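Local coordinates for putative transcriptional regulator TRANSCRIPTION REGULATOR protein (Rhizobium meliloti, PDB 5NLA) that activates transcription as an AraC-like regulator that binds c-di-GMP by a PilZ-like mechanism to regulate extracellular polysaccharide production, at residues T136-R141 with A188-L193; L155-R160 with V251-H256; L171-E176 with D229-C234. All blocks are in the same frame, centred on the assembly; numbering follows the deposited sequence.

Interaction 1: T136-R141 with A188-L193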
ATOM      1  N   THR A 136     -12.229  -8.133   5.325  1.00 64.55           N
ATOM      2  CA  THR A 136     -12.128  -7.311   4.117  1.00 64.84           C
ATOM      3  C   THR A 136     -12.737  -7.944   2.871  1.00 67.00           C
ATOM      4  O   THR A 136     -12.333  -9.027   2.432  1.00 66.38           O
ATOM      5  CB  THR A 136     -10.678  -6.902   3.826  1.00 65.10           C
ATOM      6  OG1 THR A 136      -9.999  -6.631   5.060  1.00 66.19           O
ATOM      7  CG2 THR A 136     -10.649  -5.646   2.938  1.00 64.04           C
ATOM      8  N   GLU A 137     -13.704  -7.224   2.309  1.00 68.93           N
ATOM      9  CA  GLU A 137     -14.343  -7.589   1.067  1.00 73.27           C
ATOM     10  C   GLU A 137     -13.588  -6.982  -0.118  1.00 73.62           C
ATOM     11  O   GLU A 137     -13.178  -5.815  -0.088  1.00 70.72           O
ATOM     12  CB  GLU A 137     -15.772  -7.073   1.056  1.00 75.50           C
ATOM     13  CG  GLU A 137     -16.636  -7.750   0.021  1.00 81.90           C
ATOM     14  CD  GLU A 137     -17.482  -6.764  -0.738  1.00 89.25           C
ATOM     15  OE1 GLU A 137     -18.436  -6.225  -0.132  1.00 89.60           O
ATOM     16  OE2 GLU A 137     -17.169  -6.512  -1.934  1.00101.38           O
ATOM     17  N   ALA A 138     -13.413  -7.789  -1.157  1.00 75.51           N
ATOM     18  CA  ALA A 138     -12.868  -7.328  -2.432  1.00 73.96           C
ATOM     19  C   ALA A 138     -13.223  -8.357  -3.465  1.00 77.69           C
ATOM     20  O   ALA A 138     -12.979  -9.550  -3.252  1.00 81.10           O
ATOM     21  CB  ALA A 138     -11.364  -7.176  -2.357  1.00 71.84           C
ATOM     22  N   ASP A 139     -13.816  -7.907  -4.566  1.00 81.40           N
ATOM     23  CA  ASP A 139     -14.213  -8.790  -5.653  1.00 86.02           C
ATOM     24  C   ASP A 139     -15.135  -9.884  -5.100  1.00 85.79           C
ATOM     25  O   ASP A 139     -14.916 -11.066  -5.334  1.00 86.56           O
ATOM     26  CB  ASP A 139     -12.950  -9.359  -6.342  1.00 91.02           C
ATOM     27  CG  ASP A 139     -13.237 -10.018  -7.685  1.00100.01           C
ATOM     28  OD1 ASP A 139     -14.412 -10.091  -8.111  1.00109.03           O
ATOM     29  OD2 ASP A 139     -12.267 -10.485  -8.319  1.00105.27           O
ATOM     30  N   ARG A 140     -16.138  -9.462  -4.326  1.00 86.81           N
ATOM     31  CA  ARG A 140     -17.193 -10.343  -3.792  1.00 88.74           C
ATOM     32  C   ARG A 140     -16.715 -11.501  -2.862  1.00 85.34           C
ATOM     33  O   ARG A 140     -17.427 -12.494  -2.680  1.00 84.46           O
ATOM     34  CB  ARG A 140     -18.049 -10.888  -4.958  1.00 96.51           C
ATOM     35  CG  ARG A 140     -18.615  -9.840  -5.923  1.00100.75           C
ATOM     36  CD  ARG A 140     -19.508  -8.816  -5.218  1.00104.06           C
ATOM     37  NE  ARG A 140     -20.600  -8.301  -6.060  1.00109.84           N
ATOM     38  CZ  ARG A 140     -21.534  -7.426  -5.660  1.00111.81           C
ATOM     39  NH1 ARG A 140     -21.529  -6.935  -4.419  1.00110.37           N
ATOM     40  NH2 ARG A 140     -22.488  -7.033  -6.509  1.00113.01           N
ATOM     41  N   ARG A 141     -15.530 -11.357  -2.264  1.00 81.14           N
ATOM     42  CA  ARG A 141     -14.950 -12.389  -1.389  1.00 80.73           C
ATOM     43  C   ARG A 141     -14.446 -11.740  -0.124  1.00 74.73           C
ATOM     44  O   ARG A 141     -13.713 -10.757  -0.194  1.00 75.15           O
ATOM     45  CB  ARG A 141     -13.774 -13.084  -2.060  1.00 82.87           C
ATOM     46  CG  ARG A 141     -14.173 -14.047  -3.153  1.00 89.05           C
ATOM     47  CD  ARG A 141     -12.969 -14.831  -3.638  1.00 92.58           C
ATOM     48  NE  ARG A 141     -13.172 -15.322  -5.003  1.00 99.83           N
ATOM     49  CZ  ARG A 141     -13.018 -14.606  -6.122  1.00100.49           C
ATOM     50  NH1 ARG A 141     -12.645 -13.323  -6.083  1.00 98.02           N
ATOM     51  NH2 ARG A 141     -13.238 -15.186  -7.305  1.00103.00           N
ATOM     52  N   ALA A 188      -3.750 -13.152  -6.334  1.00 81.57           N
ATOM     53  CA  ALA A 188      -3.790 -13.361  -4.880  1.00 78.73           C
ATOM     54  C   ALA A 188      -4.218 -12.120  -4.100  1.00 72.91           C
ATOM     55  O   ALA A 188      -3.908 -12.010  -2.931  1.00 72.92           O
ATOM     56  CB  ALA A 188      -2.423 -13.834  -4.395  1.00 79.27           C
ATOM     57  N   ASN A 189      -4.928 -11.191  -4.726  1.00 70.71           N
ATOM     58  CA  ASN A 189      -5.283  -9.948  -4.056  1.00 67.37           C
ATOM     59  C   ASN A 189      -6.291 -10.227  -2.953  1.00 67.13           C
ATOM     60  O   ASN A 189      -7.221 -11.020  -3.148  1.00 66.92           O
ATOM     61  CB  ASN A 189      -5.886  -8.938  -5.034  1.00 66.43           C
ATOM     62  CG  ASN A 189      -6.000  -7.558  -4.427  1.00 63.44           C
ATOM     63  OD1 ASN A 189      -4.996  -6.994  -4.002  1.00 64.44           O
ATOM     64  ND2 ASN A 189      -7.208  -7.012  -4.369  1.00 60.57           N
ATOM     65  N   ASN A 190      -6.094  -9.558  -1.814  1.00 66.62           N
ATOM     66  CA  ASN A 190      -6.935  -9.693  -0.617  1.00 65.47           C
ATOM     67  C   ASN A 190      -6.901 -11.116  -0.085  1.00 68.08           C
ATOM     68  O   ASN A 190      -7.938 -11.773   0.040  1.00 71.01           O
ATOM     69  CB  ASN A 190      -8.370  -9.227  -0.878  1.00 63.76           C
ATOM     70  CG  ASN A 190      -9.098  -8.847   0.390  1.00 63.94           C
ATOM     71  OD1 ASN A 190      -8.619  -8.014   1.181  1.00 61.78           O
ATOM     72  ND2 ASN A 190     -10.278  -9.435   0.589  1.00 65.95           N
ATOM     73  N   SER A 191      -5.695 -11.592   0.213  1.00 67.56           N
ATOM     74  CA  SER A 191      -5.526 -12.896   0.845  1.00 70.37           C
ATOM     75  C   SER A 191      -4.809 -12.784   2.183  1.00 69.71           C
ATOM     76  O   SER A 191      -4.252 -11.744   2.539  1.00 67.79           O
ATOM     77  CB  SER A 191      -4.801 -13.856  -0.096  1.00 73.23           C
ATOM     78  OG  SER A 191      -3.649 -13.248  -0.630  1.00 73.64           O
ATOM     79  N   VAL A 192      -4.851 -13.875   2.927  1.00 73.78           N
ATOM     80  CA  VAL A 192      -4.215 -13.952   4.235  1.00 75.55           C
ATOM     81  C   VAL A 192      -2.925 -14.738   4.087  1.00 78.24           C
ATOM     82  O   VAL A 192      -2.869 -15.717   3.331  1.00 77.48           O
ATOM     83  CB  VAL A 192      -5.094 -14.671   5.280  1.00 77.34           C
ATOM     84  CG1 VAL A 192      -4.653 -14.294   6.686  1.00 77.13           C
ATOM     85  CG2 VAL A 192      -6.556 -14.321   5.086  1.00 77.47           C
ATOM     86  N   LEU A 193      -1.900 -14.317   4.821  1.00 78.79           N
ATOM     87  CA  LEU A 193      -0.661 -15.067   4.911  1.00 81.70           C
ATOM     88  C   LEU A 193      -0.543 -15.594   6.329  1.00 82.85           C
ATOM     89  O   LEU A 193      -0.424 -14.817   7.278  1.00 83.06           O
ATOM     90  CB  LEU A 193       0.537 -14.193   4.540  1.00 81.56           C
ATOM     91  CG  LEU A 193       0.325 -13.256   3.347  1.00 79.37           C
ATOM     92  CD1 LEU A 193       1.532 -12.341   3.175  1.00 79.07           C
ATOM     93  CD2 LEU A 193       0.055 -14.072   2.089  1.00 81.17           C
TER
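A G1 beta bulge formed by N190 and S191 opposite F152 brings the amide of N190 onto T136 and A138, beside the type I' turn A138-R141 that links strands 134-138 and 141-145. The contact joins two antiparallel sheets: strand 191-193 is the outermost strand of one, and strand 134-138 belongs to the other. It illustrates how a single amide can serve both sheets. N190 adopts left-handed backbone angles, and its CG lies anti to the backbone N (chi1 -158°), which carries the amide across to strand 134-138 of the other sheet. There ND2 donates to T136 O at 2.8 Å, with an N-H...O angle of 157°. The acceptor lies nearly in the amide plane of N190, whereas the donor stands well above the carbonyl plane of T136, 53° out of it. The other amide atom rests on the T136 side chain, with N190 OD1 3.5 Å from T136 CB, and accepts a hydrogen bond from R153 NH1. Alongside, A138 CB packs against N190 CB at 3.9 Å. The turn holds its own shape through A138 N bonded to R141 O (3.1 Å). T136 OG1 takes a different partner, Y109 OH, while the N190 backbone O is bonded by T143 OG1. With an alanine here, T136 O is likely to lose its side-chain donor and R153 NH1 its acceptor on this residue, leaving a gap beside the A138 methyl. Donor and acceptor ends of one amide are thus both used in a buried setting, consistent with the amide sitting this way round, since exchanging N and O would set acceptor against carbonyl and donor against guanidinium.

Interaction 2: L155-R160 with V251-H256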
ATOM      1  N   LEU A 155      -3.185  -1.602  -3.640  1.00 58.46           N
ATOM      2  CA  LEU A 155      -3.969  -0.392  -3.456  1.00 57.65           C
ATOM      3  C   LEU A 155      -4.593   0.122  -4.766  1.00 58.02           C
ATOM      4  O   LEU A 155      -5.266   1.154  -4.762  1.00 54.58           O
ATOM      5  CB  LEU A 155      -3.116   0.693  -2.808  1.00 57.32           C
ATOM      6  CG  LEU A 155      -2.530   0.324  -1.446  1.00 57.08           C
ATOM      7  CD1 LEU A 155      -1.751   1.503  -0.913  1.00 56.59           C
ATOM      8  CD2 LEU A 155      -3.619  -0.071  -0.463  1.00 58.34           C
ATOM      9  N   GLY A 156      -4.361  -0.587  -5.869  1.00 60.26           N
ATOM     10  CA  GLY A 156      -5.023  -0.324  -7.133  1.00 64.10           C
ATOM     11  C   GLY A 156      -6.366  -1.005  -7.334  1.00 67.25           C
ATOM     12  O   GLY A 156      -7.094  -0.646  -8.271  1.00 71.60           O
ATOM     13  N   TYR A 157      -6.684  -2.008  -6.509  1.00 67.68           N
ATOM     14  CA  TYR A 157      -8.014  -2.632  -6.520  1.00 68.93           C
ATOM     15  C   TYR A 157      -8.819  -2.118  -5.336  1.00 64.68           C
ATOM     16  O   TYR A 157      -8.274  -1.956  -4.244  1.00 60.84           O
ATOM     17  CB  TYR A 157      -7.944  -4.153  -6.424  1.00 72.08           C
ATOM     18  CG  TYR A 157      -7.641  -4.859  -7.706  1.00 79.34           C
ATOM     19  CD1 TYR A 157      -8.519  -4.787  -8.784  1.00 83.91           C
ATOM     20  CD2 TYR A 157      -6.488  -5.653  -7.839  1.00 84.94           C
ATOM     21  CE1 TYR A 157      -8.241  -5.450  -9.973  1.00 87.99           C
ATOM     22  CE2 TYR A 157      -6.210  -6.334  -9.020  1.00 88.13           C
ATOM     23  CZ  TYR A 157      -7.090  -6.230 -10.087  1.00 90.71           C
ATOM     24  OH  TYR A 157      -6.820  -6.905 -11.263  1.00 95.34           O
ATOM     25  N   PRO A 158     -10.126  -1.892  -5.544  1.00 64.74           N
ATOM     26  CA  PRO A 158     -10.968  -1.452  -4.441  1.00 62.75           C
ATOM     27  C   PRO A 158     -11.193  -2.532  -3.396  1.00 62.15           C
ATOM     28  O   PRO A 158     -11.060  -3.724  -3.684  1.00 60.53           O
ATOM     29  CB  PRO A 158     -12.286  -1.068  -5.114  1.00 64.11           C
ATOM     30  CG  PRO A 158     -12.301  -1.799  -6.406  1.00 67.28           C
ATOM     31  CD  PRO A 158     -10.881  -2.055  -6.804  1.00 66.91           C
ATOM     32  N   TYR A 159     -11.487  -2.081  -2.179  1.00 62.87           N
ATOM     33  CA  TYR A 159     -11.869  -2.951  -1.079  1.00 61.86           C
ATOM     34  C   TYR A 159     -12.689  -2.209  -0.009  1.00 62.81           C
ATOM     35  O   TYR A 159     -12.528  -1.005   0.202  1.00 60.96           O
ATOM     36  CB  TYR A 159     -10.633  -3.603  -0.470  1.00 59.64           C
ATOM     37  CG  TYR A 159      -9.616  -2.657   0.141  1.00 57.31           C
ATOM     38  CD1 TYR A 159      -9.659  -2.314   1.501  1.00 56.39           C
ATOM     39  CD2 TYR A 159      -8.590  -2.149  -0.612  1.00 57.49           C
ATOM     40  CE1 TYR A 159      -8.713  -1.472   2.071  1.00 54.42           C
ATOM     41  CE2 TYR A 159      -7.637  -1.303  -0.057  1.00 58.28           C
ATOM     42  CZ  TYR A 159      -7.700  -0.963   1.282  1.00 55.86           C
ATOM     43  OH  TYR A 159      -6.737  -0.121   1.792  1.00 53.97           O
ATOM     44  N   ARG A 160     -13.590  -2.958   0.620  1.00 66.91           N
ATOM     45  CA  ARG A 160     -14.430  -2.528   1.748  1.00 68.14           C
ATOM     46  C   ARG A 160     -14.039  -3.415   2.925  1.00 65.35           C
ATOM     47  O   ARG A 160     -13.780  -4.608   2.751  1.00 64.41           O
ATOM     48  CB  ARG A 160     -15.931  -2.777   1.451  1.00 72.53           C
ATOM     49  CG  ARG A 160     -16.641  -1.682   0.680  1.00 79.19           C
ATOM     50  CD  ARG A 160     -17.659  -2.182  -0.354  1.00 87.26           C
ATOM     51  NE  ARG A 160     -17.121  -3.195  -1.288  1.00 95.32           N
ATOM     52  CZ  ARG A 160     -16.184  -3.001  -2.239  1.00 93.21           C
ATOM     53  NH1 ARG A 160     -15.616  -1.804  -2.455  1.00 89.85           N
ATOM     54  NH2 ARG A 160     -15.806  -4.040  -2.990  1.00 91.22           N
ATOM     55  N   VAL A 251      -6.612   3.316 -12.465  1.00 66.67           N
ATOM     56  CA  VAL A 251      -5.745   3.858 -13.496  1.00 68.20           C
ATOM     57  C   VAL A 251      -4.262   3.707 -13.199  1.00 67.01           C
ATOM     58  O   VAL A 251      -3.539   3.195 -14.046  1.00 72.94           O
ATOM     59  CB  VAL A 251      -6.055   5.332 -13.912  1.00 70.08           C
ATOM     60  CG1 VAL A 251      -7.283   5.388 -14.800  1.00 73.16           C
ATOM     61  CG2 VAL A 251      -6.168   6.291 -12.734  1.00 66.40           C
ATOM     62  N   MET A 252      -3.806   4.126 -12.024  1.00 63.97           N
ATOM     63  CA  MET A 252      -2.361   4.202 -11.758  1.00 64.50           C
ATOM     64  C   MET A 252      -1.698   2.841 -11.760  1.00 66.83           C
ATOM     65  O   MET A 252      -0.584   2.701 -12.251  1.00 72.68           O
ATOM     66  CB  MET A 252      -2.052   4.907 -10.432  1.00 61.65           C
ATOM     67  CG  MET A 252      -0.575   5.227 -10.202  1.00 60.39           C
ATOM     68  SD  MET A 252       0.286   6.120 -11.523  1.00 59.67           S
ATOM     69  CE  MET A 252       0.885   7.454 -10.497  1.00 59.54           C
ATOM     70  N   GLU A 253      -2.383   1.844 -11.219  1.00 68.39           N
ATOM     71  CA  GLU A 253      -1.885   0.471 -11.253  1.00 70.86           C
ATOM     72  C   GLU A 253      -1.811  -0.009 -12.714  1.00 71.33           C
ATOM     73  O   GLU A 253      -0.836  -0.649 -13.109  1.00 72.00           O
ATOM     74  CB  GLU A 253      -2.764  -0.448 -10.380  1.00 73.07           C
ATOM     75  CG  GLU A 253      -2.021  -1.504  -9.556  1.00 75.41           C
ATOM     76  CD  GLU A 253      -2.168  -2.901 -10.095  1.00 80.33           C
ATOM     77  OE1 GLU A 253      -1.937  -3.067 -11.316  1.00 90.55           O
ATOM     78  OE2 GLU A 253      -2.505  -3.820  -9.306  1.00 80.42           O
ATOM     79  N   ARG A 254      -2.820   0.334 -13.513  1.00 70.03           N
ATOM     80  CA  ARG A 254      -2.819  -0.020 -14.938  1.00 72.88           C
ATOM     81  C   ARG A 254      -1.723   0.691 -15.725  1.00 72.05           C
ATOM     82  O   ARG A 254      -1.114   0.082 -16.599  1.00 73.77           O
ATOM     83  CB  ARG A 254      -4.199   0.195 -15.574  1.00 75.07           C
ATOM     84  CG  ARG A 254      -5.157  -0.943 -15.252  1.00 77.45           C
ATOM     85  CD  ARG A 254      -6.497  -0.807 -15.940  1.00 81.89           C
ATOM     86  NE  ARG A 254      -7.201   0.376 -15.445  1.00 84.63           N
ATOM     87  CZ  ARG A 254      -7.712   1.363 -16.192  1.00 86.84           C
ATOM     88  NH1 ARG A 254      -7.653   1.343 -17.529  1.00 89.75           N
ATOM     89  NH2 ARG A 254      -8.313   2.385 -15.584  1.00 86.32           N
ATOM     90  N   ALA A 255      -1.464   1.954 -15.387  1.00 69.31           N
ATOM     91  CA  ALA A 255      -0.382   2.742 -15.990  1.00 70.29           C
ATOM     92  C   ALA A 255       1.007   2.227 -15.609  1.00 71.57           C
ATOM     93  O   ALA A 255       1.863   2.037 -16.478  1.00 71.61           O
ATOM     94  CB  ALA A 255      -0.507   4.199 -15.586  1.00 69.04           C
ATOM     95  N   HIS A 256       1.231   2.014 -14.311  1.00 69.90           N
ATOM     96  CA  HIS A 256       2.513   1.473 -13.843  1.00 70.35           C
ATOM     97  C   HIS A 256       2.831   0.089 -14.434  1.00 73.16           C
ATOM     98  O   HIS A 256       4.008  -0.218 -14.695  1.00 73.39           O
ATOM     99  CB  HIS A 256       2.581   1.423 -12.309  1.00 66.54           C
ATOM    100  CG  HIS A 256       2.944   2.728 -11.668  1.00 64.97           C
ATOM    101  ND1 HIS A 256       2.688   2.995 -10.344  1.00 62.07           N
ATOM    102  CD2 HIS A 256       3.539   3.838 -12.163  1.00 66.39           C
ATOM    103  CE1 HIS A 256       3.116   4.204 -10.043  1.00 62.61           C
ATOM    104  NE2 HIS A 256       3.637   4.739 -11.130  1.00 65.91           N
TER
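G156 meets E253 through its bare backbone: G156 CA lies 4.0 Å from E253 CB, and CG of the same glutamate is equally near. The two CA atoms, G156 and E253, come within 5.2 Å, an approach that absence of a side chain permits, since a beta carbon on G156 would point toward E253 and come too close to its CB. Y157 adds a looser touch, its CE2 4.5 Å from E253 OE2, with the carboxylate oxygen meeting the ring obliquely.

The second shell explains why the glutamate lies where it does. Its chain bends at the second torsion (chi2 -106°), and OE2 hydrogen-bonds S154 OG, a hydroxyl that is also bonded to G156 N. S154, at the end of strand 150-154, therefore links the carboxylate to G156, the residue on which its methylenes rest, and a backbone bond between G156 and G250 holds the loop to the residues just ahead of the helix. The side chain of Y175 packs on E253, while Y157 reaches A247 and M249.

Further out, V251, M252 and A255 turn to L287 and F288 of helix 281-288, and H256 ND1 is hydrogen-bonded to D122 OD2. Helix 251-261 is thereby shared between the beta-rich part and the helices of the helix-turn-helix region, an arrangement consistent with the junction between regulatory and DNA-binding domains in AraC-like proteins.

Interaction 3: L171-E176 with D229-C234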
ATOM      1  N   LEU A 171       3.498  -2.653   5.583  1.00 63.64           N
ATOM      2  CA  LEU A 171       4.466  -2.379   4.507  1.00 63.52           C
ATOM      3  C   LEU A 171       3.731  -1.858   3.271  1.00 61.48           C
ATOM      4  O   LEU A 171       2.768  -2.476   2.794  1.00 59.56           O
ATOM      5  CB  LEU A 171       5.210  -3.656   4.101  1.00 64.68           C
ATOM      6  CG  LEU A 171       5.870  -4.499   5.186  1.00 66.04           C
ATOM      7  CD1 LEU A 171       6.428  -5.786   4.596  1.00 67.64           C
ATOM      8  CD2 LEU A 171       6.961  -3.705   5.876  1.00 66.60           C
ATOM      9  N   PHE A 172       4.185  -0.721   2.760  1.00 61.33           N
ATOM     10  CA  PHE A 172       3.702  -0.198   1.492  1.00 61.28           C
ATOM     11  C   PHE A 172       4.902  -0.207   0.551  1.00 61.55           C
ATOM     12  O   PHE A 172       5.889   0.471   0.798  1.00 60.81           O
ATOM     13  CB  PHE A 172       3.173   1.220   1.645  1.00 61.64           C
ATOM     14  CG  PHE A 172       1.945   1.342   2.511  1.00 61.42           C
ATOM     15  CD1 PHE A 172       0.678   1.147   1.975  1.00 60.38           C
ATOM     16  CD2 PHE A 172       2.048   1.737   3.858  1.00 62.77           C
ATOM     17  CE1 PHE A 172      -0.464   1.285   2.766  1.00 60.82           C
ATOM     18  CE2 PHE A 172       0.910   1.892   4.651  1.00 62.04           C
ATOM     19  CZ  PHE A 172      -0.349   1.662   4.106  1.00 60.89           C
ATOM     20  N   MET A 173       4.804  -1.002  -0.511  1.00 62.37           N
ATOM     21  CA  MET A 173       5.901  -1.226  -1.455  1.00 65.16           C
ATOM     22  C   MET A 173       5.486  -0.626  -2.812  1.00 67.57           C
ATOM     23  O   MET A 173       4.400  -0.949  -3.314  1.00 68.89           O
ATOM     24  CB  MET A 173       6.176  -2.735  -1.589  1.00 63.89           C
ATOM     25  CG  MET A 173       6.874  -3.371  -0.374  1.00 63.50           C
ATOM     26  SD  MET A 173       6.724  -5.165  -0.193  1.00 58.87           S
ATOM     27  CE  MET A 173       4.965  -5.227   0.043  1.00 58.45           C
ATOM     28  N   PRO A 174       6.326   0.256  -3.406  1.00 69.01           N
ATOM     29  CA  PRO A 174       5.946   0.868  -4.688  1.00 69.38           C
ATOM     30  C   PRO A 174       5.832  -0.161  -5.810  1.00 70.54           C
ATOM     31  O   PRO A 174       6.597  -1.123  -5.818  1.00 71.41           O
ATOM     32  CB  PRO A 174       7.093   1.837  -4.983  1.00 71.16           C
ATOM     33  CG  PRO A 174       7.879   1.950  -3.732  1.00 71.25           C
ATOM     34  CD  PRO A 174       7.660   0.698  -2.965  1.00 70.47           C
ATOM     35  N   TYR A 175       4.901   0.060  -6.745  1.00 70.74           N
ATOM     36  CA  TYR A 175       4.556  -0.935  -7.778  1.00 72.80           C
ATOM     37  C   TYR A 175       5.744  -1.731  -8.294  1.00 76.34           C
ATOM     38  O   TYR A 175       5.689  -2.953  -8.400  1.00 76.72           O
ATOM     39  CB  TYR A 175       3.882  -0.291  -9.004  1.00 74.12           C
ATOM     40  CG  TYR A 175       3.334  -1.345  -9.941  1.00 73.00           C
ATOM     41  CD1 TYR A 175       2.189  -2.048  -9.601  1.00 71.23           C
ATOM     42  CD2 TYR A 175       3.978  -1.677 -11.125  1.00 73.50           C
ATOM     43  CE1 TYR A 175       1.682  -3.039 -10.412  1.00 71.61           C
ATOM     44  CE2 TYR A 175       3.472  -2.675 -11.946  1.00 75.72           C
ATOM     45  CZ  TYR A 175       2.318  -3.356 -11.574  1.00 73.81           C
ATOM     46  OH  TYR A 175       1.766  -4.354 -12.345  1.00 75.80           O
ATOM     47  N   GLU A 176       6.806  -1.011  -8.617  1.00 80.83           N
ATOM     48  CA  GLU A 176       7.943  -1.573  -9.309  1.00 85.02           C
ATOM     49  C   GLU A 176       8.745  -2.573  -8.482  1.00 84.63           C
ATOM     50  O   GLU A 176       9.332  -3.498  -9.043  1.00 85.14           O
ATOM     51  CB  GLU A 176       8.838  -0.441  -9.784  1.00 89.85           C
ATOM     52  CG  GLU A 176       9.965  -0.880 -10.692  1.00 98.69           C
ATOM     53  CD  GLU A 176       9.522  -1.556 -11.989  1.00102.37           C
ATOM     54  OE1 GLU A 176       8.434  -1.218 -12.520  1.00102.24           O
ATOM     55  OE2 GLU A 176      10.284  -2.423 -12.482  1.00104.60           O
ATOM     56  N   ASP A 229      11.687 -10.504  -1.229  1.00 82.86           N
ATOM     57  CA  ASP A 229      11.748 -11.950  -1.434  1.00 84.73           C
ATOM     58  C   ASP A 229      10.782 -12.697  -0.501  1.00 82.63           C
ATOM     59  O   ASP A 229       9.979 -13.515  -0.963  1.00 82.81           O
ATOM     60  CB  ASP A 229      13.195 -12.469  -1.294  1.00 88.79           C
ATOM     61  CG  ASP A 229      14.102 -12.014  -2.452  1.00 91.94           C
ATOM     62  OD1 ASP A 229      13.655 -11.212  -3.313  1.00 89.76           O
ATOM     63  OD2 ASP A 229      15.269 -12.458  -2.506  1.00 95.62           O
ATOM     64  N   MET A 230      10.843 -12.390   0.797  1.00 79.57           N
ATOM     65  CA  MET A 230       9.897 -12.935   1.771  1.00 76.20           C
ATOM     66  C   MET A 230       8.428 -12.715   1.346  1.00 75.31           C
ATOM     67  O   MET A 230       7.616 -13.646   1.415  1.00 76.02           O
ATOM     68  CB  MET A 230      10.125 -12.324   3.163  1.00 72.45           C
ATOM     69  CG  MET A 230      11.310 -12.872   3.924  1.00 73.01           C
ATOM     70  SD  MET A 230      11.589 -12.015   5.477  1.00 68.59           S
ATOM     71  CE  MET A 230      13.093 -12.815   5.983  1.00 76.25           C
ATOM     72  N   VAL A 231       8.094 -11.504   0.900  1.00 74.60           N
ATOM     73  CA  VAL A 231       6.712 -11.192   0.522  1.00 74.87           C
ATOM     74  C   VAL A 231       6.278 -12.031  -0.669  1.00 78.41           C
ATOM     75  O   VAL A 231       5.270 -12.737  -0.615  1.00 81.65           O
ATOM     76  CB  VAL A 231       6.513  -9.692   0.206  1.00 73.46           C
ATOM     77  CG1 VAL A 231       5.234  -9.447  -0.591  1.00 72.28           C
ATOM     78  CG2 VAL A 231       6.479  -8.877   1.497  1.00 72.75           C
ATOM     79  N   VAL A 232       7.045 -11.951  -1.741  1.00 80.42           N
ATOM     80  CA  VAL A 232       6.709 -12.661  -2.965  1.00 82.59           C
ATOM     81  C   VAL A 232       6.651 -14.197  -2.751  1.00 83.02           C
ATOM     82  O   VAL A 232       5.822 -14.883  -3.363  1.00 80.71           O
ATOM     83  CB  VAL A 232       7.658 -12.221  -4.118  1.00 86.84           C
ATOM     84  CG1 VAL A 232       9.059 -12.796  -3.965  1.00 90.43           C
ATOM     85  CG2 VAL A 232       7.083 -12.598  -5.464  1.00 88.83           C
ATOM     86  N   ALA A 233       7.503 -14.716  -1.863  1.00 84.13           N
ATOM     87  CA  ALA A 233       7.435 -16.123  -1.418  1.00 86.17           C
ATOM     88  C   ALA A 233       6.143 -16.468  -0.657  1.00 85.32           C
ATOM     89  O   ALA A 233       5.563 -17.525  -0.882  1.00 86.79           O
ATOM     90  CB  ALA A 233       8.644 -16.471  -0.564  1.00 87.63           C
ATOM     91  N   CYS A 234       5.702 -15.594   0.243  1.00 83.39           N
ATOM     92  CA  CYS A 234       4.426 -15.804   0.937  1.00 85.29           C
ATOM     93  C   CYS A 234       3.226 -15.899  -0.001  1.00 87.40           C
ATOM     94  O   CYS A 234       2.319 -16.703   0.235  1.00 89.38           O
ATOM     95  CB  CYS A 234       4.149 -14.693   1.943  1.00 83.81           C
ATOM     96  SG  CYS A 234       5.246 -14.682   3.366  1.00 84.65           S
TER
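V231 sets its CG2 methyl against CD1 of L171 and SD of M173, two residues that alternate along strand 166-173 and so present their side chains on the same face. This is helix-on-sheet packing: helix 220-234 lies against a large antiparallel sheet, and one valine methyl touches two strand side chains. The CA atoms of L171 and V231 are 9.9 Å apart, so only side chains meet, and 97 Å² is buried in all.

M173 and V231 reach toward each other tip to tip. In the methionine, CG is anti to the carbonyl carbon and the chain runs nearly extended to SD (chi2 160°), which carries the sulfur to the valine; at chi3 (-64°) the CE methyl bends aside. L171 approaches with CD1, a little more loosely, at 4.4 Å from V231 CG2. On the valine, CG1 is anti to the backbone N (chi1 162°), and this leaves CG2 as the branch that makes both contacts.

Between L171 and M173, F172 faces the other side of the sheet, onto L98, V100 and L155. The strand residues are buttressed within their own sheet, L171 by I99 and M173 by L97, W124 and V126. On the helix's flank, M230 and C234 pack on L201 of helix 196-211, so the two helices lie side by side. The nearest approach of all is sulfur to methyl, M173 SD to V231 CG2, at 4.1 Å.

How the interactions relate
The three contacts lie about 14 to 16 Å apart, centre to centre, yet each touches the other two. Interactions 1 and 2 share a sheet, in which strands 134-138 and 159-163 are neighbours, and are joined by a salt bridge from E137 OE2 to R160 NH2 at 3.0 Å. Interaction 3 meets interaction 1 where L193 CD1 packs on C234 CB, 3.7 Å away, and both involve the other, larger sheet. Interactions 2 and 3 touch through Y175, whose CD2 is 3.6 Å from H256 CB, and through L155 CD1 against F172 CD1 at 3.8 Å. Together they link both sheets, the helix 220-234 laid on one of them, and the helix 251-261 that leads toward the helix-turn-helix region.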